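Local coordinates for plasmodium falciparum gamete antigen 27/25 (Plasmodium falciparum, PDB 1N81), which is a gametocyte protein essential for sexual development of the malaria parasite, of unknown molecular function but possibly able to dimerise, at residues A46-V51 against R80-L85; R55-N60 against R72-I77; I118-A123 against R131-K136; K137-L142 against R165-L170. All coordinates share one frame; numbering follows the deposited sequence.

All four contacts join helices of a single all-helical chain and are related through the helices they share or that touch. Contact 2 is nested in the loop closed by contact 1: their centres are about 11 Å apart, both use helices 50-63 and 71-89, and Ile-81 CD1 touches Val-57 CG2 at 3.7 Å. Contacts 3 and 4, centres about 9 Å apart, lie on the same side of the chain's centre, and Ser-167 OG probably hydrogen-bonds Met-133 O at 2.7 Å. Contacts 1 and 3, centres about 28 Å apart, lie on opposite sides of that centre. Contacts 1 and 4 touch where Arg-80 NH1 of helix 71-89 probably hydrogen-bonds Gln-168 OE1 of helix 156-173, 2.9 Å away.

Contact 1 (A46-V51 against R80-L85); sequences ALKDRV and RISDRL
With chi1 at -174°, Ser-82 swings OG away from its own backbone N and out across the gap to Leu-47, while Leu-85, with CG beside its N (chi1 -57°), sends CD1 to the same carbonyl. Ser-82 OG stands 3.1 Å from Leu-47 O, close enough for a hydrogen bond, although the hydroxyl proton has another acceptor within reach, so the bond is not settled. Leu-85 CD1 rests 3.6 Å from Leu-47 O. The Leu-47 carbonyl is thus met by one polar and one apolar group. Serine suits the place because it is small enough to let the backbones approach: the CA atoms of Lys-48 and Ser-82 are 6.2 Å apart. Beside it the two leucines meet slantwise, Leu-47 CD2 lying 4.2 Å from Leu-85 CB, and branched apolar chains fill this buried spot well. Lys-48 brings CG to 4.2 Å from Ser-82 OG at the exposed margin. Its NZ stays 5.1 Å from Asp-83 OD1, too far for a salt bridge, though the opposite charges may attract weakly. Asp-49 is both the centre of an inverse gamma turn and the N-cap of helix 50-63, so the contact packs a short interhelical link, between helices 42-47 and 50-63, against helix 71-89.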
loop_
_atom_site.group_PDB
_atom_site.type_symbol
_atom_site.label_atom_id
_atom_site.label_comp_id
_atom_site.label_asym_id
_atom_site.label_seq_id
_atom_site.Cartn_x
_atom_site.Cartn_y
_atom_site.Cartn_z
ATOM N N ALA A 46 16.098 -12.083 -6.202
ATOM C CA ALA A 46 15.315 -10.849 -6.285
ATOM C C ALA A 46 14.205 -10.730 -5.220
ATOM O O ALA A 46 13.978 -9.641 -4.692
ATOM C CB ALA A 46 14.713 -10.728 -7.657
ATOM N N LEU A 47 13.549 -11.842 -4.878
ATOM C CA LEU A 47 12.465 -11.811 -3.903
ATOM C C LEU A 47 12.829 -11.019 -2.655
ATOM O O LEU A 47 12.012 -10.252 -2.135
ATOM C CB LEU A 47 12.036 -13.241 -3.514
ATOM C CG LEU A 47 11.391 -14.046 -4.642
ATOM C CD1 LEU A 47 11.041 -15.477 -4.162
ATOM C CD2 LEU A 47 10.140 -13.313 -5.109
ATOM N N LYS A 48 14.047 -11.183 -2.168
ATOM C CA LYS A 48 14.428 -10.431 -0.977
ATOM C C LYS A 48 15.547 -9.408 -1.212
ATOM O O LYS A 48 16.221 -8.983 -0.279
ATOM C CB LYS A 48 14.834 -11.389 0.155
ATOM C CG LYS A 48 13.656 -11.990 0.917
ATOM C CD LYS A 48 14.103 -12.497 2.287
ATOM C CE LYS A 48 12.946 -13.104 3.046
ATOM N NZ LYS A 48 11.828 -12.129 3.239
ATOM N N ASP A 49 15.753 -9.007 -2.460
ATOM C CA ASP A 49 16.798 -8.013 -2.764
ATOM C C ASP A 49 16.330 -6.610 -2.369
ATOM O O ASP A 49 15.836 -5.854 -3.213
ATOM C CB ASP A 49 17.091 -8.031 -4.247
ATOM C CG ASP A 49 18.224 -7.119 -4.617
ATOM O OD1 ASP A 49 18.748 -6.358 -3.746
ATOM O OD2 ASP A 49 18.574 -7.189 -5.803
ATOM N N ARG A 50 16.483 -6.257 -1.094
ATOM C CA ARG A 50 16.009 -4.948 -0.629
ATOM C C ARG A 50 16.643 -3.765 -1.354
ATOM O O ARG A 50 15.996 -2.739 -1.585
ATOM C CB ARG A 50 16.249 -4.788 0.879
ATOM C CG ARG A 50 15.503 -5.786 1.750
ATOM C CD ARG A 50 15.875 -5.601 3.215
ATOM N NE ARG A 50 15.453 -4.297 3.710
ATOM C CZ ARG A 50 14.187 -3.978 3.949
ATOM N NH1 ARG A 50 13.242 -4.884 3.734
ATOM N NH2 ARG A 50 13.872 -2.765 4.399
ATOM N N VAL A 51 17.906 -3.903 -1.722
ATOM C CA VAL A 51 18.586 -2.818 -2.412
ATOM C C VAL A 51 17.867 -2.543 -3.724
ATOM O O VAL A 51 17.504 -1.407 -3.992
ATOM C CB VAL A 51 20.101 -3.144 -2.648
ATOM C CG1 VAL A 51 20.780 -1.996 -3.383
ATOM C CG2 VAL A 51 20.820 -3.341 -1.270
ATOM N N ARG A 80 7.034 -3.860 3.025
ATOM C CA ARG A 80 5.704 -4.254 2.549
ATOM C C ARG A 80 5.773 -4.800 1.128
ATOM O O ARG A 80 5.105 -5.778 0.797
ATOM C CB ARG A 80 4.712 -3.073 2.623
ATOM C CG ARG A 80 4.157 -2.807 4.055
ATOM C CD ARG A 80 3.004 -1.803 3.980
ATOM N NE ARG A 80 3.439 -0.515 3.429
ATOM C CZ ARG A 80 3.925 0.478 4.161
ATOM N NH1 ARG A 80 4.030 0.318 5.479
ATOM N NH2 ARG A 80 4.272 1.632 3.586
ATOM N N ILE A 81 6.590 -4.181 0.288
ATOM C CA ILE A 81 6.694 -4.642 -1.085
ATOM C C ILE A 81 7.276 -6.068 -1.105
ATOM O O ILE A 81 6.716 -6.967 -1.737
ATOM C CB ILE A 81 7.573 -3.681 -1.931
ATOM C CG1 ILE A 81 6.791 -2.385 -2.265
ATOM C CG2 ILE A 81 8.016 -4.384 -3.198
ATOM C CD1 ILE A 81 7.662 -1.267 -2.993
ATOM N N SER A 82 8.386 -6.278 -0.404
ATOM C CA SER A 82 8.981 -7.608 -0.378
ATOM C C SER A 82 7.953 -8.612 0.156
ATOM O O SER A 82 7.822 -9.709 -0.377
ATOM C CB SER A 82 10.246 -7.634 0.486
ATOM O OG SER A 82 10.858 -8.908 0.362
ATOM N N ASP A 83 7.202 -8.243 1.186
ATOM C CA ASP A 83 6.218 -9.193 1.680
ATOM C C ASP A 83 5.160 -9.541 0.639
ATOM O O ASP A 83 4.701 -10.677 0.581
ATOM C CB ASP A 83 5.575 -8.682 2.967
ATOM C CG ASP A 83 6.567 -8.662 4.137
ATOM O OD1 ASP A 83 7.654 -9.283 4.013
ATOM O OD2 ASP A 83 6.264 -8.039 5.176
ATOM N N ARG A 84 4.784 -8.575 -0.194
ATOM C CA ARG A 84 3.786 -8.832 -1.226
ATOM C C ARG A 84 4.375 -9.780 -2.254
ATOM O O ARG A 84 3.656 -10.618 -2.788
ATOM C CB ARG A 84 3.319 -7.537 -1.916
ATOM C CG ARG A 84 2.414 -6.636 -1.051
ATOM C CD ARG A 84 1.891 -5.433 -1.864
ATOM N NE ARG A 84 1.255 -4.478 -0.964
ATOM C CZ ARG A 84 1.858 -3.421 -0.434
ATOM N NH1 ARG A 84 3.127 -3.149 -0.722
ATOM N NH2 ARG A 84 1.187 -2.657 0.412
ATOM N N LEU A 85 5.675 -9.645 -2.538
ATOM C CA LEU A 85 6.323 -10.530 -3.516
ATOM C C LEU A 85 6.186 -11.990 -3.044
ATOM O O LEU A 85 5.782 -12.874 -3.807
ATOM C CB LEU A 85 7.806 -10.184 -3.654
ATOM C CG LEU A 85 8.120 -8.731 -4.047
ATOM C CD1 LEU A 85 9.609 -8.580 -4.239
ATOM C CD2 LEU A 85 7.388 -8.340 -5.298
#

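Contact 2 (R55-N60 against R72-I77); sequences RYVRKN and RVQDNI
Two helices that follow each other in the chain, 50-63 and 71-89, pack at a steep angle where Val-57 meets Gln-74 and Ile-77. The axes of the two short segments approach to 10.7 Å and run at 116° to each other, so contact is confined to a small patch. Val-57 straddles it with its two methyls: CG2 lies 3.8 Å from Ile-77 CG2, and CG1 lies 4.1 Å from Gln-74 CG. With CG1 anti to the backbone N (chi1 171°), the valine spreads one methyl to each partner. Beta-branched residues suit this buried centre, being compact and rigid. Gln-74 comes alongside Val-57 from the other helix on an extended chain, its stem serving as apolar surface, while its OE1 accepts a hydrogen bond from Arg-54 NE, a grip that limits rotation of the amide. At the exposed margin Arg-58 crosses it, CG 4.2 Å from Gln-74 NE2, with guanidinium and amide planes 80° apart and hence not stacked. Within its own helix, Asn-60 ND2 donates to Tyr-56 O over 3.1 Å, from the face opposite to Asn-60 N. Helix 13-35 covers the neighbourhood: Asn-60 touches His-24 and Ala-25, Ile-77 touches Glu-22, and Tyr-56 meets Tyr-29 edge-to-face.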
loop_
_atom_site.group_PDB
_atom_site.type_symbol
_atom_site.label_atom_id
_atom_site.label_comp_id
_atom_site.label_asym_id
_atom_site.label_seq_id
_atom_site.Cartn_x
_atom_site.Cartn_y
_atom_site.Cartn_z
ATOM N N ARG A 55 15.471 0.663 -4.904
ATOM C CA ARG A 55 15.784 1.430 -6.108
ATOM C C ARG A 55 14.476 1.637 -6.885
ATOM O O ARG A 55 14.252 2.696 -7.468
ATOM C CB ARG A 55 16.822 0.686 -6.966
ATOM C CG ARG A 55 17.363 1.503 -8.145
ATOM C CD ARG A 55 18.329 0.687 -8.994
ATOM N NE ARG A 55 19.276 -0.005 -8.133
ATOM C CZ ARG A 55 19.315 -1.321 -7.977
ATOM N NH1 ARG A 55 18.463 -2.103 -8.636
ATOM N NH2 ARG A 55 20.194 -1.850 -7.143
ATOM N N TYR A 56 13.602 0.627 -6.902
ATOM C CA TYR A 56 12.328 0.801 -7.598
ATOM C C TYR A 56 11.484 1.842 -6.879
ATOM O O TYR A 56 10.782 2.622 -7.515
ATOM C CB TYR A 56 11.560 -0.529 -7.725
ATOM C CG TYR A 56 12.007 -1.352 -8.907
ATOM C CD1 TYR A 56 13.326 -1.787 -9.008
ATOM C CD2 TYR A 56 11.131 -1.656 -9.939
ATOM C CE1 TYR A 56 13.757 -2.501 -10.108
ATOM C CE2 TYR A 56 11.559 -2.375 -11.055
ATOM C CZ TYR A 56 12.871 -2.792 -11.121
ATOM O OH TYR A 56 13.296 -3.535 -12.189
ATOM N N VAL A 57 11.537 1.865 -5.559
ATOM C CA VAL A 57 10.763 2.882 -4.834
ATOM C C VAL A 57 11.236 4.280 -5.262
ATOM O O VAL A 57 10.424 5.129 -5.611
ATOM C CB VAL A 57 10.920 2.717 -3.303
ATOM C CG1 VAL A 57 10.289 3.934 -2.560
ATOM C CG2 VAL A 57 10.227 1.379 -2.858
ATOM N N ARG A 58 12.554 4.503 -5.243
ATOM C CA ARG A 58 13.142 5.795 -5.628
ATOM C C ARG A 58 12.695 6.233 -6.998
ATOM O O ARG A 58 12.272 7.358 -7.162
ATOM C CB ARG A 58 14.661 5.739 -5.624
ATOM C CG ARG A 58 15.297 5.807 -4.266
ATOM C CD ARG A 58 16.795 6.057 -4.452
ATOM N NE ARG A 58 17.561 5.820 -3.229
ATOM C CZ ARG A 58 18.023 4.632 -2.839
ATOM N NH1 ARG A 58 17.804 3.549 -3.578
ATOM N NH2 ARG A 58 18.698 4.530 -1.699
ATOM N N LYS A 59 12.802 5.335 -7.978
ATOM C CA LYS A 59 12.368 5.631 -9.333
ATOM C C LYS A 59 10.923 6.109 -9.361
ATOM O O LYS A 59 10.582 7.035 -10.102
ATOM C CB LYS A 59 12.514 4.391 -10.217
ATOM C CG LYS A 59 12.196 4.622 -11.688
ATOM C CD LYS A 59 12.513 3.373 -12.496
ATOM C CE LYS A 59 12.213 3.540 -13.970
ATOM N NZ LYS A 59 12.749 2.370 -14.739
ATOM N N ASN A 60 10.064 5.488 -8.552
ATOM C CA ASN A 60 8.655 5.891 -8.545
ATOM C C ASN A 60 8.453 7.209 -7.824
ATOM O O ASN A 60 7.565 7.967 -8.191
ATOM C CB ASN A 60 7.758 4.779 -7.970
ATOM C CG ASN A 60 7.389 3.751 -9.034
ATOM O OD1 ASN A 60 6.387 3.896 -9.721
ATOM N ND2 ASN A 60 8.226 2.737 -9.200
ATOM N N ARG A 72 12.524 6.007 7.682
ATOM C CA ARG A 72 11.805 4.929 8.330
ATOM C C ARG A 72 10.589 4.504 7.469
ATOM O O ARG A 72 10.317 3.330 7.324
ATOM C CB ARG A 72 11.304 5.378 9.692
ATOM C CG ARG A 72 10.719 4.227 10.507
ATOM C CD ARG A 72 10.034 4.738 11.754
ATOM N NE ARG A 72 8.850 5.522 11.424
ATOM C CZ ARG A 72 7.662 5.000 11.145
ATOM N NH1 ARG A 72 7.499 3.683 11.164
ATOM N NH2 ARG A 72 6.645 5.797 10.838
ATOM N N VAL A 73 9.867 5.485 6.934
ATOM C CA VAL A 73 8.704 5.256 6.081
ATOM C C VAL A 73 9.167 4.491 4.852
ATOM O O VAL A 73 8.550 3.512 4.442
ATOM C CB VAL A 73 8.080 6.575 5.600
ATOM C CG1 VAL A 73 6.962 6.284 4.615
ATOM C CG2 VAL A 73 7.560 7.366 6.779
ATOM N N GLN A 74 10.252 4.956 4.256
ATOM C CA GLN A 74 10.747 4.276 3.090
ATOM C C GLN A 74 11.104 2.824 3.422
ATOM O O GLN A 74 10.822 1.931 2.621
ATOM C CB GLN A 74 11.968 4.982 2.513
ATOM C CG GLN A 74 12.038 4.804 0.999
ATOM C CD GLN A 74 13.351 5.251 0.420
ATOM O OE1 GLN A 74 14.421 4.826 0.871
ATOM N NE2 GLN A 74 13.288 6.100 -0.598
ATOM N N ASP A 75 11.705 2.580 4.594
ATOM C CA ASP A 75 12.090 1.213 4.989
ATOM C C ASP A 75 10.866 0.298 5.018
ATOM O O ASP A 75 10.936 -0.857 4.574
ATOM C CB ASP A 75 12.737 1.155 6.389
ATOM C CG ASP A 75 14.129 1.796 6.449
ATOM O OD1 ASP A 75 14.815 1.878 5.411
ATOM O OD2 ASP A 75 14.537 2.201 7.560
ATOM N N ASN A 76 9.757 0.790 5.578
ATOM C CA ASN A 76 8.549 -0.039 5.616
ATOM C C ASN A 76 7.907 -0.210 4.250
ATOM O O ASN A 76 7.240 -1.225 4.014
ATOM C CB ASN A 76 7.512 0.501 6.593
ATOM C CG ASN A 76 7.911 0.264 8.048
ATOM O OD1 ASN A 76 8.789 -0.545 8.331
ATOM N ND2 ASN A 76 7.249 0.956 8.970
ATOM N N ILE A 77 8.079 0.765 3.358
ATOM C CA ILE A 77 7.508 0.610 2.010
ATOM C C ILE A 77 8.218 -0.592 1.393
ATOM O O ILE A 77 7.570 -1.497 0.859
ATOM C CB ILE A 77 7.737 1.863 1.085
ATOM C CG1 ILE A 77 6.827 3.005 1.523
ATOM C CG2 ILE A 77 7.397 1.514 -0.390
ATOM C CD1 ILE A 77 7.020 4.280 0.687
#

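Contact 3 (I118-A123 against R131-K136); sequences INVDHA and RIMNDK
Lys-129 NZ is hydrogen-bonded to the carbonyls of both Val-120 and Ala-123, tying helix 126-133 to the C-terminal part of helix 96-122. These two consecutive helices fold back on each other through a short link. Arg-131 and Asp-135, four residues apart, form a salt bridge: Arg-131 NH1 donates to Asp-135 OD2 over 2.8 Å, the oxygen lying near the guanidinium plane but being met from above the carboxylate plane. Asp-135 is also the N-cap of the next helix, its OD1 accepting from Leu-138 N, so one short carboxylate serves both tasks.

Between the helices the seam is largely apolar and largely buried. Val-120 and Ile-132 lie flank to flank with their chains pointing opposite ways, CG2 to CG2 at 3.6 Å, and Val-120 CG2 also touches Met-133 CG at 3.8 Å. The methionine crosses the valine at about a right angle; its long flexible chain carries CE to within 3.9 Å of Val-120 CG1 and on to helix 156-173, where it meets Leu-170 and Ile-171. Asn-119 adds its CB, 3.9 Å from Ile-132 CG2; its ND2 donates to Glu-115 O. With Ile-132 CG1 beside the backbone N (chi1 -67°), CD1 reaches 3.7 Å from Ala-123 CB and 3.6 Å from Asn-119 O.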
loop_
_atom_site.group_PDB
_atom_site.type_symbol
_atom_site.label_atom_id
_atom_site.label_comp_id
_atom_site.label_asym_id
_atom_site.label_seq_id
_atom_site.Cartn_x
_atom_site.Cartn_y
_atom_site.Cartn_z
ATOM N N ILE A 118 -9.979 7.994 4.522
ATOM C CA ILE A 118 -11.052 9.000 4.532
ATOM C C ILE A 118 -11.773 8.986 5.870
ATOM O O ILE A 118 -12.080 10.032 6.419
ATOM C CB ILE A 118 -12.133 8.751 3.450
ATOM C CG1 ILE A 118 -11.527 8.866 2.047
ATOM C CG2 ILE A 118 -13.287 9.764 3.641
ATOM C CD1 ILE A 118 -10.808 10.186 1.791
ATOM N N ASN A 119 -12.057 7.796 6.386
ATOM C CA ASN A 119 -12.736 7.678 7.675
ATOM C C ASN A 119 -11.818 8.255 8.768
ATOM O O ASN A 119 -12.285 8.914 9.681
ATOM C CB ASN A 119 -13.083 6.210 7.980
ATOM C CG ASN A 119 -14.249 5.682 7.119
ATOM O OD1 ASN A 119 -15.404 5.713 7.528
ATOM N ND2 ASN A 119 -13.938 5.218 5.927
ATOM N N VAL A 120 -10.514 8.013 8.655
ATOM C CA VAL A 120 -9.553 8.548 9.621
ATOM C C VAL A 120 -9.574 10.099 9.649
ATOM O O VAL A 120 -9.732 10.708 10.704
ATOM C CB VAL A 120 -8.114 8.043 9.309
ATOM C CG1 VAL A 120 -7.086 8.802 10.146
ATOM C CG2 VAL A 120 -8.025 6.525 9.609
ATOM N N ASP A 121 -9.440 10.728 8.489
ATOM C CA ASP A 121 -9.458 12.189 8.394
ATOM C C ASP A 121 -10.706 12.829 9.017
ATOM O O ASP A 121 -10.638 13.926 9.583
ATOM C CB ASP A 121 -9.410 12.652 6.931
ATOM C CG ASP A 121 -8.110 12.318 6.240
ATOM O OD1 ASP A 121 -7.101 12.015 6.922
ATOM O OD2 ASP A 121 -8.105 12.375 4.990
ATOM N N HIS A 122 -11.845 12.159 8.885
ATOM C CA HIS A 122 -13.092 12.696 9.405
ATOM C C HIS A 122 -13.303 12.486 10.889
ATOM O O HIS A 122 -14.207 13.089 11.448
ATOM C CB HIS A 122 -14.289 12.118 8.651
ATOM C CG HIS A 122 -14.302 12.446 7.187
ATOM N ND1 HIS A 122 -15.293 12.001 6.336
ATOM C CD2 HIS A 122 -13.434 13.152 6.420
ATOM C CE1 HIS A 122 -15.033 12.416 5.106
ATOM N NE2 HIS A 122 -13.912 13.115 5.132
ATOM N N ALA A 123 -12.503 11.631 11.526
ATOM C CA ALA A 123 -12.662 11.404 12.964
ATOM C C ALA A 123 -12.033 12.587 13.713
ATOM O O ALA A 123 -11.028 13.152 13.280
ATOM C CB ALA A 123 -12.015 10.100 13.380
ATOM N N ARG A 131 -7.812 4.097 16.315
ATOM C CA ARG A 131 -8.688 2.939 16.362
ATOM C C ARG A 131 -9.122 2.572 14.909
ATOM O O ARG A 131 -9.100 1.392 14.502
ATOM C CB ARG A 131 -9.931 3.234 17.168
ATOM C CG ARG A 131 -10.818 2.009 17.300
ATOM C CD ARG A 131 -12.187 2.385 17.841
ATOM N NE ARG A 131 -13.020 3.076 16.853
ATOM C CZ ARG A 131 -13.501 2.509 15.741
ATOM N NH1 ARG A 131 -13.246 1.229 15.461
ATOM N NH2 ARG A 131 -14.225 3.228 14.899
ATOM N N ILE A 132 -9.499 3.586 14.131
ATOM C CA ILE A 132 -9.944 3.350 12.758
ATOM C C ILE A 132 -8.840 2.695 11.925
ATOM O O ILE A 132 -9.100 1.718 11.239
ATOM C CB ILE A 132 -10.456 4.665 12.092
ATOM C CG1 ILE A 132 -11.739 5.114 12.787
ATOM C CG2 ILE A 132 -10.792 4.429 10.593
ATOM C CD1 ILE A 132 -12.193 6.536 12.423
ATOM N N MET A 133 -7.610 3.200 12.032
ATOM C CA MET A 133 -6.479 2.639 11.290
ATOM C C MET A 133 -6.309 1.142 11.554
ATOM O O MET A 133 -5.885 0.373 10.673
ATOM C CB MET A 133 -5.184 3.347 11.673
ATOM C CG MET A 133 -5.116 4.783 11.231
ATOM S SD MET A 133 -3.524 5.513 11.658
ATOM C CE MET A 133 -3.647 7.080 10.853
ATOM N N ASN A 134 -6.673 0.733 12.766
ATOM C CA ASN A 134 -6.544 -0.655 13.188
ATOM C C ASN A 134 -7.860 -1.422 13.119
ATOM O O ASN A 134 -7.898 -2.590 13.480
ATOM C CB ASN A 134 -6.001 -0.721 14.650
ATOM C CG ASN A 134 -4.552 -0.220 14.776
ATOM O OD1 ASN A 134 -3.667 -0.735 14.127
ATOM N ND2 ASN A 134 -4.319 0.781 15.629
ATOM N N ASP A 135 -8.942 -0.789 12.652
ATOM C CA ASP A 135 -10.229 -1.479 12.636
ATOM C C ASP A 135 -10.306 -2.627 11.619
ATOM O O ASP A 135 -10.719 -2.434 10.470
ATOM C CB ASP A 135 -11.368 -0.469 12.381
ATOM C CG ASP A 135 -12.748 -1.030 12.761
ATOM O OD1 ASP A 135 -12.934 -2.259 12.688
ATOM O OD2 ASP A 135 -13.637 -0.236 13.126
ATOM N N LYS A 136 -9.958 -3.832 12.061
ATOM C CA LYS A 136 -9.970 -4.993 11.185
ATOM C C LYS A 136 -11.359 -5.295 10.632
ATOM O O LYS A 136 -11.492 -5.882 9.543
ATOM C CB LYS A 136 -9.444 -6.235 11.915
ATOM C CG LYS A 136 -8.106 -6.096 12.627
ATOM C CD LYS A 136 -7.928 -7.277 13.609
ATOM C CE LYS A 136 -6.800 -7.084 14.626
ATOM N NZ LYS A 136 -5.453 -7.434 14.085
#

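Contact 4 (K137-L142 against R165-L170); sequences KLIRML and RISQFL
Ile-139 carries most of this contact, placing its side chain against Ile-166 and the neighbouring Ser-167. The two isoleucines run antiparallel alongside each other, so that each offers different methyls to its partner. Ile-139 CD1 lies 3.8 Å from Ile-166 CG2, and in return Ile-166 CD1 lies 4.1 Å from Ile-139 CG2. Between them, Ile-139 CG1 is 4.2 Å from Ile-166 CG2, which makes the overlap run along the chains and not just at their ends. Extension of Ile-139 at chi2 (167°) is what brings CD1 so far across, for the backbones stay well apart: the CA atoms of the pair are 8.4 Å from each other. Long, beta-branched side chains are well suited to bridging such a gap, with a stiff branch near the helix and a reach beyond it. The same CD1 rests 3.7 Å from Ser-167 OG. That hydroxyl can sit beside a methyl in these surroundings because its hydrogen bond goes to Met-133 O, in helix 126-133. Ile-139 also touches Tyr-159 and Ala-163, of the same helix as Ile-166. Helices 136-150 and 156-173, consecutive in the chain, are thus joined by this isoleucine pair within the all-helical fold.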
loop_
_atom_site.group_PDB
_atom_site.type_symbol
_atom_site.label_atom_id
_atom_site.label_comp_id
_atom_site.label_asym_id
_atom_site.label_seq_id
_atom_site.Cartn_x
_atom_site.Cartn_y
_atom_site.Cartn_z
ATOM N N LYS A 137 -12.390 -4.909 11.380
ATOM C CA LYS A 137 -13.757 -5.153 10.945
ATOM C C LYS A 137 -14.077 -4.290 9.729
ATOM O O LYS A 137 -14.643 -4.767 8.742
ATOM C CB LYS A 137 -14.735 -4.835 12.068
ATOM C CG LYS A 137 -16.166 -5.153 11.733
ATOM C CD LYS A 137 -16.983 -5.412 13.003
ATOM C CE LYS A 137 -18.284 -6.142 12.695
ATOM N NZ LYS A 137 -19.212 -5.325 11.866
ATOM N N LEU A 138 -13.728 -3.016 9.821
ATOM C CA LEU A 138 -13.958 -2.078 8.725
ATOM C C LEU A 138 -13.123 -2.546 7.529
ATOM O O LEU A 138 -13.599 -2.580 6.406
ATOM C CB LEU A 138 -13.539 -0.665 9.141
ATOM C CG LEU A 138 -13.529 0.414 8.053
ATOM C CD1 LEU A 138 -14.952 0.679 7.556
ATOM C CD2 LEU A 138 -12.931 1.689 8.609
ATOM N N ILE A 139 -11.884 -2.949 7.775
ATOM C CA ILE A 139 -11.049 -3.405 6.674
ATOM C C ILE A 139 -11.648 -4.629 5.968
ATOM O O ILE A 139 -11.686 -4.685 4.728
ATOM C CB ILE A 139 -9.613 -3.687 7.150
ATOM C CG1 ILE A 139 -8.946 -2.354 7.552
ATOM C CG2 ILE A 139 -8.799 -4.359 6.028
ATOM C CD1 ILE A 139 -7.648 -2.540 8.337
ATOM N N ARG A 140 -12.141 -5.583 6.745
ATOM C CA ARG A 140 -12.714 -6.790 6.173
ATOM C C ARG A 140 -13.901 -6.442 5.287
ATOM O O ARG A 140 -14.041 -6.986 4.204
ATOM C CB ARG A 140 -13.170 -7.759 7.269
ATOM C CG ARG A 140 -13.751 -9.101 6.731
ATOM C CD ARG A 140 -12.711 -9.952 5.977
ATOM N NE ARG A 140 -12.968 -9.974 4.537
ATOM C CZ ARG A 140 -12.270 -10.686 3.654
ATOM N NH1 ARG A 140 -11.263 -11.457 4.050
ATOM N NH2 ARG A 140 -12.562 -10.608 2.359
ATOM N N MET A 141 -14.753 -5.531 5.747
ATOM C CA MET A 141 -15.902 -5.140 4.947
ATOM C C MET A 141 -15.500 -4.394 3.698
ATOM O O MET A 141 -16.030 -4.668 2.615
ATOM C CB MET A 141 -16.892 -4.325 5.783
ATOM C CG MET A 141 -17.676 -5.210 6.737
ATOM S SD MET A 141 -18.973 -4.310 7.609
ATOM C CE MET A 141 -18.074 -3.741 8.957
ATOM N N LEU A 142 -14.581 -3.441 3.813
ATOM C CA LEU A 142 -14.143 -2.749 2.607
ATOM C C LEU A 142 -13.519 -3.756 1.615
ATOM O O LEU A 142 -13.720 -3.639 0.390
ATOM C CB LEU A 142 -13.160 -1.625 2.939
ATOM C CG LEU A 142 -13.760 -0.404 3.652
ATOM C CD1 LEU A 142 -12.627 0.501 4.127
ATOM C CD2 LEU A 142 -14.696 0.379 2.709
ATOM N N ARG A 165 -0.747 -4.931 6.628
ATOM C CA ARG A 165 -0.015 -3.921 5.870
ATOM C C ARG A 165 -0.769 -2.613 5.823
ATOM O O ARG A 165 -0.193 -1.532 5.921
ATOM C CB ARG A 165 0.183 -4.364 4.435
ATOM C CG ARG A 165 1.357 -5.321 4.221
ATOM C CD ARG A 165 1.441 -5.637 2.724
ATOM N NE ARG A 165 1.327 -7.059 2.619
ATOM C CZ ARG A 165 0.444 -7.688 1.884
ATOM N NH1 ARG A 165 -0.436 -7.032 1.149
ATOM N NH2 ARG A 165 0.456 -8.992 1.892
ATOM N N ILE A 166 -2.069 -2.736 5.633
ATOM C CA ILE A 166 -2.949 -1.595 5.527
ATOM C C ILE A 166 -2.866 -0.742 6.808
ATOM O O ILE A 166 -2.668 0.489 6.752
ATOM C CB ILE A 166 -4.358 -2.120 5.284
ATOM C CG1 ILE A 166 -4.456 -2.574 3.823
ATOM C CG2 ILE A 166 -5.425 -1.072 5.663
ATOM C CD1 ILE A 166 -5.800 -3.232 3.506
ATOM N N SER A 167 -3.006 -1.400 7.950
ATOM C CA SER A 167 -2.938 -0.690 9.226
ATOM C C SER A 167 -1.540 -0.078 9.348
ATOM O O SER A 167 -1.402 1.096 9.713
ATOM C CB SER A 167 -3.229 -1.638 10.397
ATOM O OG SER A 167 -4.601 -1.984 10.420
ATOM N N GLN A 168 -0.515 -0.845 8.980
ATOM C CA GLN A 168 0.852 -0.334 9.049
ATOM C C GLN A 168 1.050 0.857 8.152
ATOM O O GLN A 168 1.652 1.855 8.554
ATOM C CB GLN A 168 1.890 -1.384 8.649
ATOM C CG GLN A 168 3.293 -0.831 8.839
ATOM C CD GLN A 168 4.355 -1.767 8.388
ATOM O OE1 GLN A 168 4.594 -1.927 7.194
ATOM N NE2 GLN A 168 5.000 -2.423 9.344
ATOM N N PHE A 169 0.569 0.744 6.916
ATOM C CA PHE A 169 0.695 1.827 5.952
ATOM C C PHE A 169 0.041 3.124 6.484
ATOM O O PHE A 169 0.609 4.202 6.394
ATOM C CB PHE A 169 0.032 1.429 4.620
ATOM C CG PHE A 169 0.097 2.506 3.561
ATOM C CD1 PHE A 169 1.025 2.421 2.517
ATOM C CD2 PHE A 169 -0.769 3.600 3.610
ATOM C CE1 PHE A 169 1.102 3.413 1.516
ATOM C CE2 PHE A 169 -0.711 4.601 2.627
ATOM C CZ PHE A 169 0.237 4.503 1.569
ATOM N N LEU A 170 -1.167 3.021 7.015
ATOM C CA LEU A 170 -1.850 4.208 7.509
ATOM C C LEU A 170 -1.052 4.890 8.646
ATOM O O LEU A 170 -0.798 6.096 8.610
ATOM C CB LEU A 170 -3.257 3.820 7.972
ATOM C CG LEU A 170 -4.155 3.455 6.779
ATOM C CD1 LEU A 170 -5.382 2.763 7.268
ATOM C CD2 LEU A 170 -4.529 4.683 5.977
#